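E1 (Kluyveromyces marxianus, PDB 3VX6) activates ATG12 and ATG8 as an E1-like enzyme, readying them for conjugation to ATG5 and phosphatidylethanolamine in autophagy and cytoplasm-to-vacuole transport. Local coordinates at residues 14-19 and 55-60; 118-123 and 175-180. All coordinates share one frame; numbering follows the deposited sequence.

Interaction 1: 14-19 and 55-60; sequences SFQSFV and SNVLAI
Phe15, Gln16 and Phe18 run beside Leu58, Ala59 and Ile60 in a parallel two-stranded pairing, the short sheet made by strands 16-19 and 59-62 near the N-terminus of the chain. Parallel strands join through staggered backbone bonds, and this contact follows the pattern over three residues. Gln16 N donates to Leu58 O (3.1 Å). Gln16 O then accepts from Ile60 N at 3.1 Å. Phe18 N closes the set on Ile60 O at 2.8 Å. Gln16 thus straddles Leu58 and Ile60, and Ile60 in turn straddles Gln16 and Phe18, the parallel pattern in which one residue bonds to two partners two positions apart. On the face that carries Ser17 and Ile60, the Phe15 ring comes against the isoleucine: Phe15 CD2 and Ile60 CG1 are 3.6 Å apart, and the two side chains cross obliquely. Phe15 CG stands between its own backbone N and carbonyl carbon (chi1 69°), which sets the start of the ring beside Ile60 CG1. Beyond the pair, strand 135-144 covers this side, with Ile140 against Phe15 and Ser17, while Ser17 OG bonds to Glu263. The other face bears Gln16 and Ala59. Val57 CG2 lies against Gln16 CB at 3.5 Å, and the glutamine chain, extended beyond CG, takes NE2 to Ser55 CB. Phe18 CD2 approaches the methyl of Ala59 at 4.1 Å. The result is a small two-stranded parallel beta sheet in the ATG7 N-terminal region, one face packed inward and the other more open.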
ATOM      1  N   SER A  14       2.214  -3.505   5.673  1.00 46.75           N
ATOM      2  CA  SER A  14       1.364  -3.655   4.492  1.00 44.53           C
ATOM      3  C   SER A  14       1.845  -4.577   3.364  1.00 44.39           C
ATOM      4  O   SER A  14       1.074  -4.888   2.454  1.00 43.06           O
ATOM      5  CB  SER A  14       1.054  -2.272   3.907  1.00 43.73           C
ATOM      6  OG  SER A  14       0.289  -1.475   4.799  1.00 44.07           O
ATOM      7  N   PHE A  15       3.092  -5.031   3.427  1.00 43.20           N
ATOM      8  CA  PHE A  15       3.638  -5.879   2.373  1.00 42.89           C
ATOM      9  C   PHE A  15       5.010  -6.384   2.781  1.00 43.07           C
ATOM     10  O   PHE A  15       5.634  -5.874   3.717  1.00 42.30           O
ATOM     11  CB  PHE A  15       3.851  -5.056   1.112  1.00 43.00           C
ATOM     12  CG  PHE A  15       4.975  -4.056   1.258  1.00 45.69           C
ATOM     13  CD1 PHE A  15       4.866  -2.998   2.165  1.00 45.18           C
ATOM     14  CD2 PHE A  15       6.186  -4.239   0.594  1.00 44.23           C
ATOM     15  CE1 PHE A  15       5.946  -2.148   2.412  1.00 46.30           C
ATOM     16  CE2 PHE A  15       7.269  -3.392   0.838  1.00 45.45           C
ATOM     17  CZ  PHE A  15       7.150  -2.347   1.749  1.00 44.58           C
ATOM     18  N   GLN A  16       5.470  -7.389   2.047  1.00 44.92           N
ATOM     19  CA  GLN A  16       6.803  -7.955   2.217  1.00 45.83           C
ATOM     20  C   GLN A  16       7.350  -7.930   0.796  1.00 44.50           C
ATOM     21  O   GLN A  16       6.757  -8.502  -0.121  1.00 41.98           O
ATOM     22  CB  GLN A  16       6.758  -9.390   2.735  1.00 48.69           C
ATOM     23  CG  GLN A  16       8.130 -10.044   2.765  1.00 52.59           C
ATOM     24  CD  GLN A  16       8.182 -11.291   3.635  1.00 56.24           C
ATOM     25  OE1 GLN A  16       9.163 -12.036   3.613  1.00 57.88           O
ATOM     26  NE2 GLN A  16       7.127 -11.518   4.413  1.00 57.14           N
ATOM     27  N   SER A  17       8.460  -7.234   0.603  1.00 44.31           N
ATOM     28  CA  SER A  17       9.024  -7.139  -0.727  1.00 45.19           C
ATOM     29  C   SER A  17       9.673  -8.441  -1.161  1.00 47.08           C
ATOM     30  O   SER A  17      10.151  -9.246  -0.348  1.00 46.81           O
ATOM     31  CB  SER A  17      10.042  -5.997  -0.812  1.00 43.96           C
ATOM     32  OG  SER A  17      11.220  -6.279  -0.083  1.00 43.41           O
ATOM     33  N   PHE A  18       9.655  -8.648  -2.465  1.00 48.55           N
ATOM     34  CA  PHE A  18      10.263  -9.814  -3.064  1.00 50.14           C
ATOM     35  C   PHE A  18      10.834  -9.328  -4.349  1.00 48.91           C
ATOM     36  O   PHE A  18      10.157  -9.318  -5.380  1.00 49.13           O
ATOM     37  CB  PHE A  18       9.236 -10.903  -3.322  1.00 52.72           C
ATOM     38  CG  PHE A  18       9.069 -11.821  -2.170  1.00 54.81           C
ATOM     39  CD1 PHE A  18      10.046 -12.769  -1.892  1.00 55.19           C
ATOM     40  CD2 PHE A  18       7.984 -11.693  -1.318  1.00 55.05           C
ATOM     41  CE1 PHE A  18       9.953 -13.578  -0.779  1.00 56.91           C
ATOM     42  CE2 PHE A  18       7.878 -12.493  -0.202  1.00 57.61           C
ATOM     43  CZ  PHE A  18       8.867 -13.443   0.074  1.00 58.48           C
ATOM     44  N   VAL A  19      12.081  -8.883  -4.276  1.00 47.83           N
ATOM     45  CA  VAL A  19      12.729  -8.381  -5.463  1.00 46.69           C
ATOM     46  C   VAL A  19      13.656  -9.439  -6.040  1.00 45.49           C
ATOM     47  O   VAL A  19      14.773  -9.658  -5.561  1.00 43.38           O
ATOM     48  CB  VAL A  19      13.493  -7.074  -5.165  1.00 46.46           C
ATOM     49  CG1 VAL A  19      12.571  -6.095  -4.466  1.00 47.02           C
ATOM     50  CG2 VAL A  19      14.698  -7.349  -4.298  1.00 49.53           C
ATOM     51  N   SER A  55       4.151 -14.945   4.009  1.00 49.38           N
ATOM     52  CA  SER A  55       4.218 -14.601   5.418  1.00 48.16           C
ATOM     53  C   SER A  55       3.008 -13.741   5.816  1.00 48.25           C
ATOM     54  O   SER A  55       3.138 -12.766   6.556  1.00 47.03           O
ATOM     55  CB  SER A  55       5.523 -13.866   5.739  1.00 45.75           C
ATOM     56  OG  SER A  55       6.629 -14.748   5.689  1.00 46.25           O
ATOM     57  N   ASN A  56       1.839 -14.095   5.286  1.00 48.36           N
ATOM     58  CA  ASN A  56       0.591 -13.415   5.620  1.00 50.54           C
ATOM     59  C   ASN A  56       0.367 -11.987   5.158  1.00 50.50           C
ATOM     60  O   ASN A  56      -0.710 -11.439   5.379  1.00 51.43           O
ATOM     61  CB  ASN A  56       0.376 -13.466   7.134  1.00 50.94           C
ATOM     62  CG  ASN A  56       0.255 -14.870   7.640  1.00 51.45           C
ATOM     63  OD1 ASN A  56      -0.636 -15.611   7.211  1.00 51.77           O
ATOM     64  ND2 ASN A  56       1.152 -15.260   8.546  1.00 50.92           N
ATOM     65  N   VAL A  57       1.369 -11.357   4.562  1.00 49.83           N
ATOM     66  CA  VAL A  57       1.164 -10.005   4.086  1.00 49.70           C
ATOM     67  C   VAL A  57       1.249 -10.029   2.577  1.00 50.48           C
ATOM     68  O   VAL A  57       1.872 -10.920   1.989  1.00 51.01           O
ATOM     69  CB  VAL A  57       2.202  -8.999   4.652  1.00 49.35           C
ATOM     70  CG1 VAL A  57       2.006  -8.847   6.142  1.00 49.52           C
ATOM     71  CG2 VAL A  57       3.615  -9.450   4.336  1.00 49.23           C
ATOM     72  N   LEU A  58       0.593  -9.060   1.946  1.00 50.27           N
ATOM     73  CA  LEU A  58       0.607  -8.979   0.503  1.00 48.88           C
ATOM     74  C   LEU A  58       2.053  -9.096   0.104  1.00 48.78           C
ATOM     75  O   LEU A  58       2.940  -8.564   0.775  1.00 46.87           O
ATOM     76  CB  LEU A  58       0.066  -7.634   0.030  1.00 48.87           C
ATOM     77  CG  LEU A  58       0.230  -7.401  -1.469  1.00 48.52           C
ATOM     78  CD1 LEU A  58      -0.694  -8.343  -2.221  1.00 48.13           C
ATOM     79  CD2 LEU A  58      -0.072  -5.958  -1.806  1.00 47.17           C
ATOM     80  N   ALA A  59       2.297  -9.812  -0.979  1.00 49.43           N
ATOM     81  CA  ALA A  59       3.657  -9.962  -1.443  1.00 49.10           C
ATOM     82  C   ALA A  59       3.808  -9.041  -2.609  1.00 48.57           C
ATOM     83  O   ALA A  59       3.090  -9.166  -3.608  1.00 50.46           O
ATOM     84  CB  ALA A  59       3.928 -11.388  -1.881  1.00 50.18           C
ATOM     85  N   ILE A  60       4.707  -8.079  -2.461  1.00 47.01           N
ATOM     86  CA  ILE A  60       4.994  -7.172  -3.551  1.00 46.77           C
ATOM     87  C   ILE A  60       6.133  -7.916  -4.238  1.00 46.34           C
ATOM     88  O   ILE A  60       7.272  -7.895  -3.768  1.00 45.04           O
ATOM     89  CB  ILE A  60       5.495  -5.776  -3.056  1.00 46.53           C
ATOM     90  CG1 ILE A  60       4.337  -4.980  -2.439  1.00 45.06           C
ATOM     91  CG2 ILE A  60       6.140  -5.004  -4.210  1.00 45.07           C
ATOM     92  CD1 ILE A  60       3.224  -4.648  -3.399  1.00 45.37           C
TER

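Interaction 2: 118-123 and 175-180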
ATOM      1  N   ASN A 118      -9.083   3.857  -3.312  1.00 42.82           N
ATOM      2  CA  ASN A 118      -8.109   2.950  -3.890  1.00 42.34           C
ATOM      3  C   ASN A 118      -6.797   3.674  -4.095  1.00 41.77           C
ATOM      4  O   ASN A 118      -5.737   3.070  -4.027  1.00 42.55           O
ATOM      5  CB  ASN A 118      -8.588   2.416  -5.236  1.00 41.44           C
ATOM      6  CG  ASN A 118      -9.584   1.284  -5.093  1.00 40.68           C
ATOM      7  OD1 ASN A 118      -9.211   0.133  -4.812  1.00 41.66           O
ATOM      8  ND2 ASN A 118     -10.862   1.599  -5.273  1.00 42.55           N
ATOM      9  N   GLU A 119      -6.867   4.975  -4.336  1.00 41.59           N
ATOM     10  CA  GLU A 119      -5.658   5.745  -4.582  1.00 41.65           C
ATOM     11  C   GLU A 119      -4.763   5.974  -3.387  1.00 41.46           C
ATOM     12  O   GLU A 119      -3.616   6.388  -3.550  1.00 42.75           O
ATOM     13  CB  GLU A 119      -6.002   7.095  -5.196  1.00 42.87           C
ATOM     14  CG  GLU A 119      -6.645   6.996  -6.548  1.00 46.62           C
ATOM     15  CD  GLU A 119      -6.773   8.345  -7.213  1.00 51.01           C
ATOM     16  OE1 GLU A 119      -7.653   8.478  -8.084  1.00 53.33           O
ATOM     17  OE2 GLU A 119      -5.989   9.269  -6.877  1.00 53.64           O
ATOM     18  N   ILE A 120      -5.269   5.721  -2.189  1.00 40.86           N
ATOM     19  CA  ILE A 120      -4.464   5.933  -0.992  1.00 40.80           C
ATOM     20  C   ILE A 120      -3.445   4.819  -0.803  1.00 41.03           C
ATOM     21  O   ILE A 120      -2.547   4.923   0.036  1.00 40.63           O
ATOM     22  CB  ILE A 120      -5.332   6.001   0.256  1.00 40.05           C
ATOM     23  CG1 ILE A 120      -5.964   4.631   0.504  1.00 39.66           C
ATOM     24  CG2 ILE A 120      -6.372   7.092   0.092  1.00 40.51           C
ATOM     25  CD1 ILE A 120      -6.950   4.604   1.608  1.00 40.74           C
ATOM     26  N   ILE A 121      -3.588   3.759  -1.593  1.00 41.76           N
ATOM     27  CA  ILE A 121      -2.691   2.614  -1.515  1.00 42.83           C
ATOM     28  C   ILE A 121      -1.671   2.592  -2.630  1.00 40.89           C
ATOM     29  O   ILE A 121      -2.023   2.624  -3.803  1.00 42.78           O
ATOM     30  CB  ILE A 121      -3.469   1.279  -1.566  1.00 44.98           C
ATOM     31  CG1 ILE A 121      -4.236   1.084  -0.262  1.00 45.17           C
ATOM     32  CG2 ILE A 121      -2.502   0.115  -1.821  1.00 43.72           C
ATOM     33  CD1 ILE A 121      -4.986  -0.210  -0.199  1.00 46.50           C
ATOM     34  N   SER A 122      -0.404   2.526  -2.247  1.00 38.89           N
ATOM     35  CA  SER A 122       0.679   2.475  -3.209  1.00 37.97           C
ATOM     36  C   SER A 122       1.981   2.060  -2.533  1.00 38.45           C
ATOM     37  O   SER A 122       2.061   1.953  -1.316  1.00 39.44           O
ATOM     38  CB  SER A 122       0.853   3.840  -3.862  1.00 35.84           C
ATOM     39  OG  SER A 122       1.744   3.758  -4.948  1.00 36.70           O
ATOM     40  N   PHE A 123       3.000   1.784  -3.326  1.00 39.30           N
ATOM     41  CA  PHE A 123       4.280   1.448  -2.745  1.00 39.75           C
ATOM     42  C   PHE A 123       5.327   2.258  -3.468  1.00 39.25           C
ATOM     43  O   PHE A 123       5.211   2.534  -4.658  1.00 38.55           O
ATOM     44  CB  PHE A 123       4.590  -0.041  -2.833  1.00 40.27           C
ATOM     45  CG  PHE A 123       4.773  -0.549  -4.219  1.00 40.96           C
ATOM     46  CD1 PHE A 123       3.677  -0.784  -5.038  1.00 40.49           C
ATOM     47  CD2 PHE A 123       6.046  -0.871  -4.684  1.00 41.71           C
ATOM     48  CE1 PHE A 123       3.843  -1.343  -6.300  1.00 42.27           C
ATOM     49  CE2 PHE A 123       6.226  -1.430  -5.941  1.00 42.06           C
ATOM     50  CZ  PHE A 123       5.126  -1.670  -6.752  1.00 42.84           C
ATOM     51  N   VAL A 175     -11.121  -3.637  -8.353  1.00 50.20           N
ATOM     52  CA  VAL A 175     -10.677  -2.716  -7.305  1.00 47.11           C
ATOM     53  C   VAL A 175     -10.345  -3.437  -6.025  1.00 45.58           C
ATOM     54  O   VAL A 175     -10.892  -4.503  -5.750  1.00 46.33           O
ATOM     55  CB  VAL A 175     -11.732  -1.644  -6.988  1.00 45.34           C
ATOM     56  CG1 VAL A 175     -11.999  -0.812  -8.229  1.00 44.41           C
ATOM     57  CG2 VAL A 175     -13.001  -2.296  -6.494  1.00 45.20           C
ATOM     58  N   ILE A 176      -9.440  -2.851  -5.243  1.00 43.89           N
ATOM     59  CA  ILE A 176      -9.031  -3.446  -3.979  1.00 42.32           C
ATOM     60  C   ILE A 176      -9.744  -2.748  -2.817  1.00 40.57           C
ATOM     61  O   ILE A 176      -9.793  -3.255  -1.696  1.00 40.62           O
ATOM     62  CB  ILE A 176      -7.454  -3.457  -3.853  1.00 41.60           C
ATOM     63  CG1 ILE A 176      -7.009  -3.278  -2.410  1.00 40.88           C
ATOM     64  CG2 ILE A 176      -6.845  -2.381  -4.720  1.00 43.69           C
ATOM     65  CD1 ILE A 176      -6.815  -1.854  -2.042  1.00 40.59           C
ATOM     66  N   ILE A 177     -10.327  -1.592  -3.109  1.00 39.53           N
ATOM     67  CA  ILE A 177     -11.087  -0.828  -2.129  1.00 38.34           C
ATOM     68  C   ILE A 177     -12.364  -0.298  -2.795  1.00 38.84           C
ATOM     69  O   ILE A 177     -12.334   0.229  -3.911  1.00 39.41           O
ATOM     70  CB  ILE A 177     -10.311   0.388  -1.583  1.00 37.33           C
ATOM     71  CG1 ILE A 177      -9.117  -0.057  -0.745  1.00 35.95           C
ATOM     72  CG2 ILE A 177     -11.236   1.225  -0.698  1.00 38.94           C
ATOM     73  CD1 ILE A 177      -8.320   1.110  -0.177  1.00 33.95           C
ATOM     74  N   ALA A 178     -13.488  -0.462  -2.119  1.00 38.35           N
ATOM     75  CA  ALA A 178     -14.760   0.016  -2.637  1.00 39.92           C
ATOM     76  C   ALA A 178     -15.613   0.384  -1.433  1.00 41.33           C
ATOM     77  O   ALA A 178     -15.146   0.342  -0.292  1.00 42.38           O
ATOM     78  CB  ALA A 178     -15.444  -1.075  -3.467  1.00 37.36           C
ATOM     79  N   CYS A 179     -16.852   0.772  -1.677  1.00 41.79           N
ATOM     80  CA  CYS A 179     -17.727   1.097  -0.575  1.00 43.69           C
ATOM     81  C   CYS A 179     -19.077   0.502  -0.892  1.00 44.55           C
ATOM     82  O   CYS A 179     -19.288  -0.040  -1.976  1.00 44.33           O
ATOM     83  CB  CYS A 179     -17.826   2.613  -0.364  1.00 45.14           C
ATOM     84  SG  CYS A 179     -18.750   3.538  -1.606  1.00 50.01           S
ATOM     85  N   VAL A 180     -19.987   0.569   0.068  1.00 45.87           N
ATOM     86  CA  VAL A 180     -21.311   0.022  -0.138  1.00 45.16           C
ATOM     87  C   VAL A 180     -22.324   1.133   0.088  1.00 45.44           C
ATOM     88  O   VAL A 180     -22.238   1.873   1.065  1.00 46.61           O
ATOM     89  CB  VAL A 180     -21.573  -1.143   0.818  1.00 44.06           C
ATOM     90  CG1 VAL A 180     -22.801  -1.903   0.369  1.00 45.12           C
ATOM     91  CG2 VAL A 180     -20.365  -2.067   0.855  1.00 44.03           C
TER
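Asn118 fits its amide into the bend of the backbone at Val175, Ile176 and Ile177, where the chain enters strand 177-181, and so joins the 3-10 turn after helix 97-114 to that strand. The carbonyl end is the bump and the peptide N-H groups line the hollow. Asn118 OD1 takes Ile177 N at 2.7 Å, tilted out of the amide plane, and a weak second bond from Ile176 N at 3.0 Å. The other branch, Asn118 ND2, points at Ile177 O, modelled too close for the length of that bond to be trusted. The two N-H groups on OD1 are likely to hold the amide in this orientation. Around it the hollow is walled by carbon: Val175 CB sits 3.8 Å from Asn118 ND2, and Ile176 CG2 comes within 3.5 Å of Asn118 OD1. An alanine here would probably leave the N-H groups of Ile176 and Ile177 without the oxygen they share and open a gap where the amide lies against Val175, Ile176 and Ile177. Next to the polar insertion, Ile177 CG1 lies anti to its carbonyl carbon (chi1 -67°) and CD1 continues extended (chi2 180°), which carries the tip into a hydrophobic dip. Ile121 CD1 meets Ile177 CD1 at 3.6 Å, the two side chains crossing at a slant, and Ile120 CD1 approaches it at 4.2 Å with its chain about at a right angle. Phe201 and Ile218 also press on Ile177. The arrangement is an asparagine oxygen taking successive backbone N-H groups at the start of a strand in a mixed beta sheet, beside a cluster of isoleucines.

In the fold
The two contacts follow one another in the chain, the pair 14-19 and 55-60 being complete before 118-123 begins, and their centres are about 17 Å apart. They belong to different sheets. Interaction 1 forms a parallel two-stranded sheet, whereas interaction 2 ties the loop leading into strand 123-130 to strand 177-181, and so brings one six-stranded mixed sheet to another. The two nevertheless meet, since Ile60 CG2 packs on Phe123 CE2 at 4.0 Å. Phe204 links them further, bonding through its backbone to Leu58 and touching Ile121 and Ile176. Packing thus runs from the small sheet, through the loop, into both larger sheets of the ATG7 N-terminal region.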